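Local coordinates for prepilin-like protein (Thermus thermophilus, PDB 6QVF) that probably acts as a competence-associated type IV pilin that helps to bind DNA at the tip of a pilus during natural transformation, at residues Q7-A18 with A124-L134; R25-E33 with R56-Y64. All coordinates share one frame; numbering follows the deposited sequence.

In the fold
Both contacts hang on helix 2-30, the long helix of this type IV pilin. Interaction 1 lies toward its N-terminal end, where residues 7-18 rest on the hairpin formed by strands 117-125 and 131-139. Interaction 2 lies at its C-terminal end, where the chain leaves the helix into strand 32-35 and meets strand 55-58 and helix 59-66. Their centres are about 28 Å apart and their nearest atoms about 8 Å, without touching. Along the sequence, interaction 2 is nested inside the loop that interaction 1 closes. The four-stranded sheet links them: Val-132 and Leu-134 pack in interaction 1, while Val-138, farther along the same strand, touches Val-29 of interaction 2.

Interaction 1: residues Q7-A18 with A124-L134; sequences QARFATDAKAAA and ATHPRGPKVTL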
loop_
_atom_site.group_PDB
_atom_site.type_symbol
_atom_site.label_atom_id
_atom_site.label_comp_id
_atom_site.label_asym_id
_atom_site.label_seq_id
_atom_site.Cartn_x
_atom_site.Cartn_y
_atom_site.Cartn_z
ATOM N N GLN B 7 0.280 -22.481 9.442
ATOM C CA GLN B 7 -0.323 -21.311 8.866
ATOM C C GLN B 7 0.698 -20.177 8.871
ATOM O O GLN B 7 0.741 -19.419 7.925
ATOM C CB GLN B 7 -1.574 -20.888 9.632
ATOM C CG GLN B 7 -2.778 -21.779 9.435
ATOM C CD GLN B 7 -3.375 -21.666 8.058
ATOM O OE1 GLN B 7 -3.977 -20.656 7.679
ATOM N NE2 GLN B 7 -3.189 -22.712 7.290
ATOM N N ALA B 8 1.525 -20.078 9.913
ATOM C CA ALA B 8 2.547 -19.010 9.963
ATOM C C ALA B 8 3.565 -19.193 8.829
ATOM O O ALA B 8 4.033 -18.232 8.224
ATOM C CB ALA B 8 3.226 -18.961 11.310
ATOM N N ARG B 9 3.892 -20.440 8.507
ATOM C CA ARG B 9 4.826 -20.722 7.444
ATOM C C ARG B 9 4.207 -20.348 6.098
ATOM O O ARG B 9 4.871 -19.734 5.264
ATOM C CB ARG B 9 5.224 -22.196 7.446
ATOM C CG ARG B 9 6.390 -22.501 8.367
ATOM C CD ARG B 9 6.926 -23.903 8.116
ATOM N NE ARG B 9 5.854 -24.898 8.067
ATOM C CZ ARG B 9 5.425 -25.576 9.123
ATOM N NH1 ARG B 9 5.976 -25.327 10.294
ATOM N NH2 ARG B 9 4.480 -26.502 9.012
ATOM N N PHE B 10 2.949 -20.733 5.894
ATOM C CA PHE B 10 2.219 -20.409 4.670
ATOM C C PHE B 10 2.097 -18.885 4.530
ATOM O O PHE B 10 2.204 -18.338 3.427
ATOM C CB PHE B 10 0.825 -21.031 4.654
ATOM C CG PHE B 10 0.811 -22.536 4.688
ATOM C CD1 PHE B 10 1.781 -23.269 4.024
ATOM C CD2 PHE B 10 -0.182 -23.211 5.370
ATOM C CE1 PHE B 10 1.763 -24.656 4.059
ATOM C CE2 PHE B 10 -0.195 -24.590 5.409
ATOM C CZ PHE B 10 0.774 -25.310 4.754
ATOM N N ALA B 11 1.894 -18.193 5.651
ATOM C CA ALA B 11 1.798 -16.704 5.584
ATOM C C ALA B 11 3.143 -16.083 5.191
ATOM O O ALA B 11 3.211 -15.131 4.414
ATOM C CB ALA B 11 1.363 -16.138 6.902
ATOM N N THR B 12 4.233 -16.628 5.717
ATOM C CA THR B 12 5.567 -16.176 5.368
ATOM C C THR B 12 5.815 -16.386 3.868
ATOM O O THR B 12 6.347 -15.514 3.179
ATOM C CB THR B 12 6.622 -16.948 6.170
ATOM O OG1 THR B 12 6.527 -16.560 7.539
ATOM C CG2 THR B 12 8.024 -16.678 5.678
ATOM N N ASP B 13 5.410 -17.543 3.359
ATOM C CA ASP B 13 5.555 -17.884 1.937
ATOM C C ASP B 13 4.709 -16.954 1.049
ATOM O O ASP B 13 5.159 -16.498 -0.010
ATOM C CB ASP B 13 5.179 -19.332 1.670
ATOM C CG ASP B 13 6.101 -20.328 2.346
ATOM O OD1 ASP B 13 7.226 -19.930 2.768
ATOM O OD2 ASP B 13 5.675 -21.499 2.451
ATOM N N ALA B 14 3.482 -16.684 1.473
ATOM C CA ALA B 14 2.577 -15.789 0.750
ATOM C C ALA B 14 3.202 -14.404 0.690
ATOM O O ALA B 14 3.158 -13.741 -0.373
ATOM C CB ALA B 14 1.226 -15.743 1.424
ATOM N N LYS B 15 3.775 -13.963 1.819
ATOM C CA LYS B 15 4.419 -12.641 1.812
ATOM C C LYS B 15 5.586 -12.606 0.830
ATOM O O LYS B 15 5.787 -11.590 0.099
ATOM C CB LYS B 15 4.915 -12.211 3.200
ATOM C CG LYS B 15 5.197 -10.724 3.235
ATOM C CD LYS B 15 6.325 -10.314 4.024
ATOM C CE LYS B 15 6.344 -10.830 5.436
ATOM N NZ LYS B 15 7.718 -10.651 5.971
ATOM N N ALA B 16 6.416 -13.643 0.835
ATOM C CA ALA B 16 7.569 -13.662 -0.081
ATOM C C ALA B 16 7.108 -13.616 -1.549
ATOM O O ALA B 16 7.741 -12.938 -2.382
ATOM C CB ALA B 16 8.413 -14.878 0.180
ATOM N N ALA B 17 6.040 -14.318 -1.888
ATOM C CA ALA B 17 5.516 -14.322 -3.248
ATOM C C ALA B 17 5.006 -12.913 -3.612
ATOM O O ALA B 17 5.289 -12.394 -4.709
ATOM C CB ALA B 17 4.406 -15.317 -3.370
ATOM N N ALA B 18 4.277 -12.276 -2.685
ATOM C CA ALA B 18 3.788 -10.929 -2.934
ATOM C C ALA B 18 4.966 -9.979 -3.166
ATOM O O ALA B 18 4.887 -9.135 -4.069
ATOM C CB ALA B 18 2.942 -10.450 -1.791
ATOM N N ALA B 124 -1.336 -11.824 -2.554
ATOM C CA ALA B 124 -0.983 -13.257 -2.615
ATOM C C ALA B 124 -2.006 -14.048 -1.806
ATOM O O ALA B 124 -2.265 -13.711 -0.670
ATOM C CB ALA B 124 0.373 -13.496 -2.043
ATOM N N THR B 125 -2.630 -15.042 -2.422
ATOM C CA THR B 125 -3.613 -15.862 -1.702
ATOM C C THR B 125 -3.077 -17.290 -1.673
ATOM O O THR B 125 -3.074 -17.983 -2.710
ATOM C CB THR B 125 -4.980 -15.849 -2.391
ATOM O OG1 THR B 125 -5.538 -14.533 -2.408
ATOM C CG2 THR B 125 -5.946 -16.795 -1.716
ATOM N N HIS B 126 -2.557 -17.695 -0.516
ATOM C CA HIS B 126 -2.026 -19.051 -0.346
ATOM C C HIS B 126 -3.170 -20.035 -0.477
ATOM O O HIS B 126 -4.256 -19.797 0.047
ATOM C CB HIS B 126 -1.355 -19.229 1.012
ATOM C CG HIS B 126 -0.407 -20.370 1.041
ATOM N ND1 HIS B 126 -0.826 -21.699 1.134
ATOM C CD2 HIS B 126 0.943 -20.380 0.983
ATOM C CE1 HIS B 126 0.245 -22.458 1.127
ATOM N NE2 HIS B 126 1.347 -21.685 1.062
ATOM N N PRO B 127 -2.959 -21.149 -1.210
ATOM C CA PRO B 127 -3.994 -22.170 -1.341
ATOM C C PRO B 127 -4.463 -22.731 0.010
ATOM O O PRO B 127 -5.589 -23.204 0.113
ATOM C CB PRO B 127 -3.334 -23.277 -2.173
ATOM C CG PRO B 127 -2.157 -22.617 -2.848
ATOM C CD PRO B 127 -1.758 -21.421 -2.014
ATOM N N ARG B 128 -3.614 -22.665 1.039
ATOM C CA ARG B 128 -4.001 -23.170 2.343
ATOM C C ARG B 128 -4.599 -22.072 3.238
ATOM O O ARG B 128 -4.833 -22.328 4.412
ATOM C CB ARG B 128 -2.772 -23.809 2.986
ATOM C CG ARG B 128 -2.244 -25.024 2.229
ATOM C CD ARG B 128 -3.251 -26.157 2.215
ATOM N NE ARG B 128 -3.358 -26.704 3.550
ATOM C CZ ARG B 128 -2.427 -27.463 4.096
ATOM N NH1 ARG B 128 -1.313 -27.741 3.435
ATOM N NH2 ARG B 128 -2.623 -27.952 5.299
ATOM N N GLY B 129 -4.777 -20.846 2.710
ATOM C CA GLY B 129 -5.568 -19.831 3.422
ATOM C C GLY B 129 -4.932 -18.440 3.463
ATOM O O GLY B 129 -5.584 -17.456 3.089
ATOM N N PRO B 130 -3.727 -18.287 4.051
ATOM C CA PRO B 130 -3.170 -16.947 4.293
ATOM C C PRO B 130 -3.080 -16.056 3.057
ATOM O O PRO B 130 -2.622 -16.482 1.978
ATOM C CB PRO B 130 -1.799 -17.205 4.914
ATOM C CG PRO B 130 -1.959 -18.582 5.561
ATOM C CD PRO B 130 -2.891 -19.348 4.639
ATOM N N LYS B 131 -3.519 -14.817 3.257
ATOM C CA LYS B 131 -3.481 -13.767 2.230
ATOM C C LYS B 131 -2.527 -12.670 2.691
ATOM O O LYS B 131 -2.456 -12.330 3.901
ATOM C CB LYS B 131 -4.865 -13.162 2.014
ATOM C CG LYS B 131 -5.874 -14.108 1.376
ATOM C CD LYS B 131 -7.292 -13.572 1.358
ATOM C CE LYS B 131 -7.420 -12.252 0.641
ATOM N NZ LYS B 131 -7.119 -11.135 1.574
ATOM N N VAL B 132 -1.815 -12.090 1.723
ATOM C CA VAL B 132 -0.959 -10.933 1.998
ATOM C C VAL B 132 -1.135 -9.897 0.885
ATOM O O VAL B 132 -1.030 -10.240 -0.317
ATOM C CB VAL B 132 0.522 -11.308 2.126
ATOM C CG1 VAL B 132 1.396 -10.069 2.291
ATOM C CG2 VAL B 132 0.759 -12.275 3.287
ATOM N N THR B 133 -1.496 -8.683 1.291
ATOM C CA THR B 133 -1.685 -7.559 0.340
ATOM C C THR B 133 -0.662 -6.471 0.618
ATOM O O THR B 133 -0.619 -5.910 1.740
ATOM C CB THR B 133 -3.082 -6.937 0.452
ATOM O OG1 THR B 133 -4.047 -7.909 0.041
ATOM C CG2 THR B 133 -3.255 -5.689 -0.393
ATOM N N LEU B 134 0.133 -6.148 -0.411
ATOM C CA LEU B 134 1.181 -5.152 -0.348
ATOM C C LEU B 134 0.992 -4.130 -1.470
ATOM O O LEU B 134 0.525 -4.444 -2.538
ATOM C CB LEU B 134 2.559 -5.784 -0.503
ATOM C CG LEU B 134 2.899 -6.890 0.485
ATOM C CD1 LEU B 134 4.226 -7.510 0.121
ATOM C CD2 LEU B 134 2.931 -6.385 1.911
HETATM O O HOH W 1 3.951 -22.583 0.731
#
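Phe-10 of the helix lies against His-126 and Arg-128 of the turn, both on the same side of its ring. Its CB sits over the imidazole, 3.6 Å from the centroid of the His-126 ring. CG, anti to the carbonyl carbon (chi1 -62°), carries the phenyl out over the turn; it is still above the imidazole, while CD1 passes its rim, 3.4 Å from His-126 CE1, the planes oblique at 33°. Across the ring, on the same face, CD2 and CE2 meet Arg-128 CB, and CZ reaches Arg-128 NH1 at 3.5 Å, the guanidinium tilted 54° to the ring. This is the pilin arrangement of a long N-terminal helix laid against an antiparallel sheet, here over a hairpin whose type I turn runs from His-126 to Gly-129. His-126 ND1 accepts the Arg-128 N-H in the ring plane, and a water joins NE2 to Asp-13 OD2, fixing the ring's rotation. An alanine in place of His-126 is likely to leave Phe-10 CB without its aromatic floor and the Arg-128 N-H without this acceptor. Gln-7 NE2 gives Arg-128 O a weak hydrogen bond, and Pro-130 packs on Phe-10 CB and Ala-11. Farther along, Ala-18 CB lies 3.7 Å from Leu-134 CD1.

Interaction 2: residues R25-E33 with R56-Y64; sequences RSAEVLKSE and RSFYFVDYY
Tyr-59 is gripped by Lys-31 and Glu-33 through both its backbone and its side chain. Its amide N donates to Lys-31 O at 3.0 Å, and its hydroxyl donates to Glu-33 OE1 at 2.8 Å, the carboxylate oxygen lying at the edge of the ring, in its plane. Lys-31 leaves its backbone with CG anti to N (chi1 -178°) and bends at chi3, which brings CE over the centre of the phenol face, 3.5 Å from the centroid of the Tyr-59 ring. Its NZ adds a cation-pi contact and forms a salt bridge with Glu-28 OE1, its hydrogen bond weak; Glu-28 OE2 pairs with Arg-25. One water takes a bond from Lys-31 NZ, donates to Glu-28 OE1 and meets Tyr-63 OH. A second donates to Val-29 O and Lys-31 O while accepting from Phe-60 N, whose direct approach to Val-29 O is poorly angled. Another links Ser-32 OG to Arg-56 NE, accepting from the arginine. In the hydrogen-bonded pair, Glu-33 N donates to Ser-57 O at 2.9 Å, and Ser-57 N returns a bond to Glu-33 O; Ser-57 OG turns instead to Tyr-41 O and Arg-86. Among the apolar groups, Val-29 CG1 packs on Phe-60 CD2 at 3.8 Å. The long helix thus passes into strand 32-35, which pairs antiparallel with strand 55-58 just before helix 59-66, consistent with the start of the alpha-beta loop of type IV pilins.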
loop_
_atom_site.group_PDB
_atom_site.type_symbol
_atom_site.label_atom_id
_atom_site.label_comp_id
_atom_site.label_asym_id
_atom_site.label_seq_id
_atom_site.Cartn_x
_atom_site.Cartn_y
_atom_site.Cartn_z
ATOM N N ARG B 25 6.903 -5.706 -10.734
ATOM C CA ARG B 25 5.994 -4.766 -11.376
ATOM C C ARG B 25 6.384 -3.310 -11.080
ATOM O O ARG B 25 6.290 -2.444 -11.962
ATOM C CB ARG B 25 4.546 -5.076 -10.980
ATOM C CG ARG B 25 4.141 -6.473 -11.413
ATOM C CD ARG B 25 4.178 -6.690 -12.915
ATOM N NE ARG B 25 4.003 -8.068 -13.335
ATOM C CZ ARG B 25 4.003 -8.480 -14.611
ATOM N NH1 ARG B 25 4.188 -7.624 -15.619
ATOM N NH2 ARG B 25 3.773 -9.766 -14.867
ATOM N N SER B 26 6.899 -3.012 -9.880
ATOM C CA SER B 26 7.355 -1.641 -9.562
ATOM C C SER B 26 8.573 -1.279 -10.409
ATOM O O SER B 26 8.699 -0.153 -10.860
ATOM C CB SER B 26 7.712 -1.494 -8.085
ATOM O OG SER B 26 6.568 -1.728 -7.289
ATOM N N ALA B 27 9.465 -2.248 -10.633
ATOM C CA ALA B 27 10.641 -1.990 -11.484
ATOM C C ALA B 27 10.224 -1.633 -12.912
ATOM O O ALA B 27 10.867 -0.813 -13.564
ATOM C CB ALA B 27 11.586 -3.171 -11.479
ATOM N N GLU B 28 9.171 -2.239 -13.418
ATOM C CA GLU B 28 8.633 -1.916 -14.742
ATOM C C GLU B 28 8.178 -0.459 -14.809
ATOM O O GLU B 28 8.442 0.228 -15.763
ATOM C CB GLU B 28 7.477 -2.832 -15.085
ATOM C CG GLU B 28 7.959 -4.267 -15.169
ATOM C CD GLU B 28 7.678 -4.922 -16.481
ATOM O OE1 GLU B 28 8.356 -4.513 -17.453
ATOM O OE2 GLU B 28 6.775 -5.808 -16.526
ATOM N N VAL B 29 7.509 0.021 -13.769
ATOM C CA VAL B 29 7.036 1.386 -13.724
ATOM C C VAL B 29 8.229 2.360 -13.748
ATOM O O VAL B 29 8.112 3.450 -14.324
ATOM C CB VAL B 29 6.155 1.601 -12.487
ATOM C CG1 VAL B 29 5.814 3.069 -12.296
ATOM C CG2 VAL B 29 4.904 0.761 -12.574
ATOM N N LEU B 30 9.349 1.985 -13.093
ATOM C CA LEU B 30 10.504 2.853 -12.930
ATOM C C LEU B 30 11.516 2.709 -14.065
ATOM O O LEU B 30 12.518 3.442 -14.061
ATOM C CB LEU B 30 11.164 2.594 -11.564
ATOM C CG LEU B 30 10.361 3.175 -10.400
ATOM C CD1 LEU B 30 10.706 2.530 -9.078
ATOM C CD2 LEU B 30 10.565 4.674 -10.320
ATOM N N LYS B 31 11.242 1.837 -15.022
ATOM C CA LYS B 31 12.179 1.534 -16.115
ATOM C C LYS B 31 12.311 2.746 -17.045
ATOM O O LYS B 31 11.330 3.424 -17.351
ATOM C CB LYS B 31 11.641 0.324 -16.889
ATOM C CG LYS B 31 12.493 -0.188 -18.033
ATOM C CD LYS B 31 12.055 -1.564 -18.469
ATOM C CE LYS B 31 10.672 -1.621 -19.055
ATOM N NZ LYS B 31 10.364 -2.966 -19.586
ATOM N N SER B 32 13.510 2.947 -17.592
ATOM C CA SER B 32 13.748 3.951 -18.618
ATOM C C SER B 32 14.584 3.305 -19.713
ATOM O O SER B 32 15.246 2.260 -19.471
ATOM C CB SER B 32 14.389 5.175 -18.080
ATOM O OG SER B 32 15.695 4.948 -17.603
ATOM N N GLU B 33 14.566 3.941 -20.894
ATOM C CA GLU B 33 15.308 3.474 -22.065
ATOM C C GLU B 33 15.755 4.692 -22.863
ATOM O O GLU B 33 15.078 5.748 -22.863
ATOM C CB GLU B 33 14.347 2.542 -22.805
ATOM C CG GLU B 33 14.673 2.125 -24.202
ATOM C CD GLU B 33 13.550 1.320 -24.827
ATOM O OE1 GLU B 33 12.760 0.696 -24.079
ATOM O OE2 GLU B 33 13.459 1.314 -26.066
ATOM N N ARG B 56 15.896 10.251 -23.257
ATOM C CA ARG B 56 15.423 9.222 -22.332
ATOM C C ARG B 56 13.888 9.136 -22.437
ATOM O O ARG B 56 13.218 10.156 -22.605
ATOM C CB ARG B 56 15.902 9.570 -20.922
ATOM C CG ARG B 56 15.604 8.479 -19.893
ATOM C CD ARG B 56 16.376 8.758 -18.623
ATOM N NE ARG B 56 17.795 8.449 -18.820
ATOM C CZ ARG B 56 18.814 9.299 -18.808
ATOM N NH1 ARG B 56 18.643 10.613 -18.800
ATOM N NH2 ARG B 56 20.034 8.802 -18.829
ATOM N N SER B 57 13.380 7.903 -22.328
ATOM C CA SER B 57 11.989 7.554 -22.335
ATOM C C SER B 57 11.689 6.836 -21.030
ATOM O O SER B 57 12.364 5.848 -20.680
ATOM C CB SER B 57 11.669 6.682 -23.512
ATOM O OG SER B 57 10.286 6.314 -23.572
ATOM N N PHE B 58 10.659 7.325 -20.323
ATOM C CA PHE B 58 10.266 6.718 -19.046
ATOM C C PHE B 58 8.982 5.904 -19.202
ATOM O O PHE B 58 7.961 6.438 -19.589
ATOM C CB PHE B 58 10.029 7.792 -17.982
ATOM C CG PHE B 58 11.234 8.634 -17.674
ATOM C CD1 PHE B 58 12.223 8.143 -16.862
ATOM C CD2 PHE B 58 11.407 9.898 -18.215
ATOM C CE1 PHE B 58 13.336 8.895 -16.556
ATOM C CE2 PHE B 58 12.542 10.640 -17.922
ATOM C CZ PHE B 58 13.502 10.129 -17.099
ATOM N N TYR B 59 9.060 4.628 -18.852
ATOM C CA TYR B 59 7.878 3.783 -18.878
ATOM C C TYR B 59 6.822 4.296 -17.886
ATOM O O TYR B 59 5.658 3.923 -18.005
ATOM C CB TYR B 59 8.234 2.322 -18.604
ATOM C CG TYR B 59 8.786 1.585 -19.795
ATOM C CD1 TYR B 59 10.011 1.932 -20.339
ATOM C CD2 TYR B 59 8.041 0.635 -20.457
ATOM C CE1 TYR B 59 10.527 1.268 -21.445
ATOM C CE2 TYR B 59 8.551 -0.060 -21.546
ATOM C CZ TYR B 59 9.785 0.288 -22.072
ATOM O OH TYR B 59 10.285 -0.352 -23.179
ATOM N N PHE B 60 7.250 5.060 -16.885
ATOM C CA PHE B 60 6.309 5.668 -15.940
ATOM C C PHE B 60 5.148 6.306 -16.716
ATOM O O PHE B 60 3.968 6.188 -16.346
ATOM C CB PHE B 60 7.022 6.678 -15.049
ATOM C CG PHE B 60 6.107 7.345 -14.068
ATOM C CD1 PHE B 60 5.310 8.418 -14.452
ATOM C CD2 PHE B 60 6.001 6.841 -12.787
ATOM C CE1 PHE B 60 4.419 8.984 -13.548
ATOM C CE2 PHE B 60 5.146 7.458 -11.873
ATOM C CZ PHE B 60 4.360 8.505 -12.261
ATOM N N VAL B 61 5.491 7.038 -17.775
ATOM C CA VAL B 61 4.471 7.747 -18.569
ATOM C C VAL B 61 3.488 6.763 -19.194
ATOM O O VAL B 61 2.268 6.977 -19.161
ATOM C CB VAL B 61 5.139 8.622 -19.643
ATOM C CG1 VAL B 61 4.127 9.341 -20.527
ATOM C CG2 VAL B 61 6.108 9.608 -19.024
ATOM N N ASP B 62 4.009 5.693 -19.797
ATOM C CA ASP B 62 3.191 4.699 -20.434
ATOM C C ASP B 62 2.233 4.064 -19.426
ATOM O O ASP B 62 1.033 3.966 -19.682
ATOM C CB ASP B 62 4.032 3.642 -21.137
ATOM C CG ASP B 62 4.943 4.313 -22.148
ATOM O OD1 ASP B 62 4.439 4.667 -23.225
ATOM O OD2 ASP B 62 6.125 4.556 -21.799
ATOM N N TYR B 63 2.752 3.669 -18.275
ATOM C CA TYR B 63 1.870 3.007 -17.297
ATOM C C TYR B 63 0.860 4.011 -16.726
ATOM O O TYR B 63 -0.323 3.653 -16.532
ATOM C CB TYR B 63 2.677 2.353 -16.175
ATOM C CG TYR B 63 3.296 1.044 -16.605
ATOM C CD1 TYR B 63 2.518 -0.089 -16.743
ATOM C CD2 TYR B 63 4.661 0.926 -16.837
ATOM C CE1 TYR B 63 3.053 -1.282 -17.180
ATOM C CE2 TYR B 63 5.212 -0.268 -17.248
ATOM C CZ TYR B 63 4.414 -1.378 -17.409
ATOM O OH TYR B 63 4.982 -2.552 -17.807
ATOM N N TYR B 64 1.312 5.223 -16.390
ATOM C CA TYR B 64 0.449 6.241 -15.789
ATOM C C TYR B 64 -0.755 6.534 -16.693
ATOM O O TYR B 64 -1.885 6.548 -16.205
ATOM C CB TYR B 64 1.214 7.529 -15.484
ATOM C CG TYR B 64 0.343 8.583 -14.849
ATOM C CD1 TYR B 64 -0.000 8.535 -13.512
ATOM C CD2 TYR B 64 -0.235 9.589 -15.613
ATOM C CE1 TYR B 64 -0.865 9.453 -12.937
ATOM C CE2 TYR B 64 -1.102 10.506 -15.040
ATOM C CZ TYR B 64 -1.426 10.443 -13.707
ATOM O OH TYR B 64 -2.344 11.312 -13.167
HETATM O O HOH W 2 7.263 -2.898 -19.110
HETATM O O HOH W 3 9.865 5.074 -15.617
HETATM O O HOH W 4 17.775 5.466 -19.315
#